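Local coordinates for protein Isomerase/lactonizing enzyme (Agrobacterium fabrum str. C58, PDB 2NQL) that belongs to the mandelate racemase/muconate lactonizing enzyme family of the enolase superfamily and holds a sodium ion in its barrel domain, at residues E341-H344 against S345-E348. Residues are numbered along the deposited sequence; the frame is centred on the assembly and turned at random. Where two conformers were deposited one is given.
Sequences EFQH and SIFE
Phe342 and Phe347 meet as an offset edge-to-face pair where a barrel strand turns into a short helix. The edge of Phe342 points toward the face of Phe347, with ring planes at 67° and centroids 5.5 Å apart. The leading atom is Phe342 CE1, 3.6 Å from Phe347 CG. CE1 also touches Phe347 CB, at the root of that side chain. Phe342 has CG anti to the backbone N (chi1 173°), which carries its ring forward to the helix.

The turn itself is held by the backbone. Gln343, at the N-cap position, offers its carbonyl O to two donors. Phe347 N reaches Gln343 O at 2.9 Å, and Ile346 N bonds to the same oxygen. Glu348 N adds a bond to His344 O at 3.0 Å. The bonds from Phe347 and Glu348 each span four residues, as in the opening turn of an alpha-helix. In one of two modelled conformers, the side chain of Gln343 lies beside Ile346.

His344 CG sits between its backbone N and carbonyl carbon (chi1 54°), which brings ring atom CE1 within 3.2 Å of Ser345 OG. One water joins the ring to Glu348: it lies 2.7 Å from His344 ND1, in the ring plane, and donates to Glu348 OE1. His344 NE2 is bonded to Gly159 O, so both ring nitrogens are engaged and the ring's rotation is probably fixed.

Strand 340-342 pairs in parallel with strand 152-158 of the enolase-type barrel. Helix 165-177 brings Trp175 against Phe342, His344 and Glu348, while Phe347 packs on Met358 and on Asp359 of strand 359-361.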
ATOM      1  N   GLU A 341       3.741 -14.836  18.973  1.00 18.80           N
ATOM      2  CA  GLU A 341       4.987 -14.154  19.324  1.00 19.12           C
ATOM      3  C   GLU A 341       4.855 -13.346  20.620  1.00 18.39           C
ATOM      4  O   GLU A 341       3.818 -12.715  20.874  1.00 17.52           O
ATOM      5  CB  GLU A 341       5.464 -13.285  18.165  1.00 17.80           C
ATOM      6  CG  GLU A 341       6.888 -12.769  18.323  1.00 18.59           C
ATOM      7  CD  GLU A 341       7.416 -12.104  17.066  1.00 28.13           C
ATOM      8  OE1 GLU A 341       6.625 -11.845  16.158  1.00 22.58           O
ATOM      9  OE2 GLU A 341       8.620 -11.839  16.981  1.00 30.22           O
ATOM     10  N   PHE A 342       5.901 -13.429  21.442  1.00 17.66           N
ATOM     11  CA  PHE A 342       6.005 -12.678  22.682  1.00 16.40           C
ATOM     12  C   PHE A 342       7.318 -11.879  22.711  1.00 17.68           C
ATOM     13  O   PHE A 342       8.423 -12.433  22.729  1.00 22.41           O
ATOM     14  CB  PHE A 342       5.880 -13.637  23.893  1.00 16.57           C
ATOM     15  CG  PHE A 342       6.132 -12.991  25.241  1.00 20.73           C
ATOM     16  CD1 PHE A 342       5.356 -11.913  25.704  1.00 21.04           C
ATOM     17  CD2 PHE A 342       7.130 -13.500  26.084  1.00 19.95           C
ATOM     18  CE1 PHE A 342       5.578 -11.353  26.972  1.00 20.90           C
ATOM     19  CE2 PHE A 342       7.343 -12.931  27.370  1.00 19.63           C
ATOM     20  CZ  PHE A 342       6.582 -11.861  27.795  1.00 23.45           C
ATOM     21  N   GLN A 343       7.173 -10.560  22.689  1.00 19.99           N
ATOM     22  CA  GLN A 343       8.297  -9.639  22.778  0.50 21.68           C
ATOM     23  C   GLN A 343       8.425  -9.189  24.216  1.00 22.88           C
ATOM     24  O   GLN A 343       7.885  -8.148  24.595  1.00 20.00           O
ATOM     25  CB  GLN A 343       8.041  -8.421  21.887  0.50 31.39           C
ATOM     26  CG  GLN A 343       7.987  -8.727  20.403  0.50 41.08           C
ATOM     27  CD  GLN A 343       9.312  -8.488  19.727  0.50 51.38           C
ATOM     28  OE1 GLN A 343      10.017  -9.431  19.361  0.50 51.06           O
ATOM     29  NE2 GLN A 343       9.670  -7.216  19.564  0.50 55.19           N
ATOM     30  N   HIS A 344       9.124  -9.986  25.017  1.00 21.69           N
ATOM     31  CA  HIS A 344       9.234  -9.754  26.442  1.00 21.67           C
ATOM     32  C   HIS A 344       9.694  -8.337  26.800  1.00 25.86           C
ATOM     33  O   HIS A 344       9.150  -7.718  27.707  1.00 23.10           O
ATOM     34  CB  HIS A 344      10.156 -10.819  27.053  1.00 28.82           C
ATOM     35  CG  HIS A 344      11.501 -10.912  26.391  1.00 32.96           C
ATOM     36  ND1 HIS A 344      12.615 -10.267  26.883  1.00 33.87           N
ATOM     37  CD2 HIS A 344      11.898 -11.541  25.259  1.00 34.82           C
ATOM     38  CE1 HIS A 344      13.651 -10.521  26.101  1.00 27.56           C
ATOM     39  NE2 HIS A 344      13.242 -11.291  25.107  1.00 30.87           N
ATOM     40  N   SER A 345      10.649  -7.818  26.027  1.00 23.73           N
ATOM     41  CA  SER A 345      11.291  -6.539  26.273  1.00 25.41           C
ATOM     42  C   SER A 345      10.353  -5.368  26.030  1.00 25.04           C
ATOM     43  O   SER A 345      10.604  -4.275  26.512  1.00 24.56           O
ATOM     44  CB  SER A 345      12.436  -6.384  25.278  1.00 26.93           C
ATOM     45  OG  SER A 345      13.384  -7.423  25.412  1.00 35.97           O
ATOM     46  N   ILE A 346       9.306  -5.598  25.241  1.00 23.96           N
ATOM     47  CA  ILE A 346       8.319  -4.558  24.942  1.00 19.17           C
ATOM     48  C   ILE A 346       7.142  -4.689  25.917  1.00 22.50           C
ATOM     49  O   ILE A 346       6.676  -3.704  26.496  1.00 23.76           O
ATOM     50  CB  ILE A 346       7.791  -4.703  23.464  1.00 22.12           C
ATOM     51  CG1 ILE A 346       8.941  -4.602  22.444  1.00 24.51           C
ATOM     52  CG2 ILE A 346       6.690  -3.659  23.166  1.00 23.93           C
ATOM     53  CD1 ILE A 346       9.718  -3.270  22.475  1.00 36.05           C
ATOM     54  N   PHE A 347       6.664  -5.926  26.071  1.00 19.91           N
ATOM     55  CA  PHE A 347       5.498  -6.249  26.875  1.00 21.85           C
ATOM     56  C   PHE A 347       5.667  -5.845  28.335  1.00 21.72           C
ATOM     57  O   PHE A 347       4.782  -5.213  28.905  1.00 24.95           O
ATOM     58  CB  PHE A 347       5.194  -7.747  26.754  1.00 20.46           C
ATOM     59  CG  PHE A 347       3.892  -8.179  27.393  1.00 21.34           C
ATOM     60  CD1 PHE A 347       2.736  -8.303  26.619  1.00 21.11           C
ATOM     61  CD2 PHE A 347       3.814  -8.470  28.762  1.00 21.34           C
ATOM     62  CE1 PHE A 347       1.523  -8.701  27.187  1.00 22.21           C
ATOM     63  CE2 PHE A 347       2.598  -8.871  29.348  1.00 24.64           C
ATOM     64  CZ  PHE A 347       1.453  -8.999  28.565  1.00 23.10           C
ATOM     65  N   GLU A 348       6.791  -6.241  28.942  1.00 24.11           N
ATOM     66  CA  GLU A 348       7.019  -5.972  30.368  1.00 21.34           C
ATOM     67  C   GLU A 348       6.925  -4.493  30.769  1.00 23.46           C
ATOM     68  O   GLU A 348       6.069  -4.146  31.597  1.00 26.33           O
ATOM     69  CB  GLU A 348       8.252  -6.737  30.916  1.00 21.26           C
ATOM     70  CG  GLU A 348       8.039  -8.257  30.848  1.00 27.46           C
ATOM     71  CD  GLU A 348       9.260  -9.096  31.264  1.00 32.79           C
ATOM     72  OE1 GLU A 348      10.422  -8.733  30.943  1.00 35.65           O
ATOM     73  OE2 GLU A 348       9.027 -10.140  31.907  1.00 43.83           O
TER
HETATM   74  O   HOH W   1      12.363  -8.656  29.029  1.00 38.52           O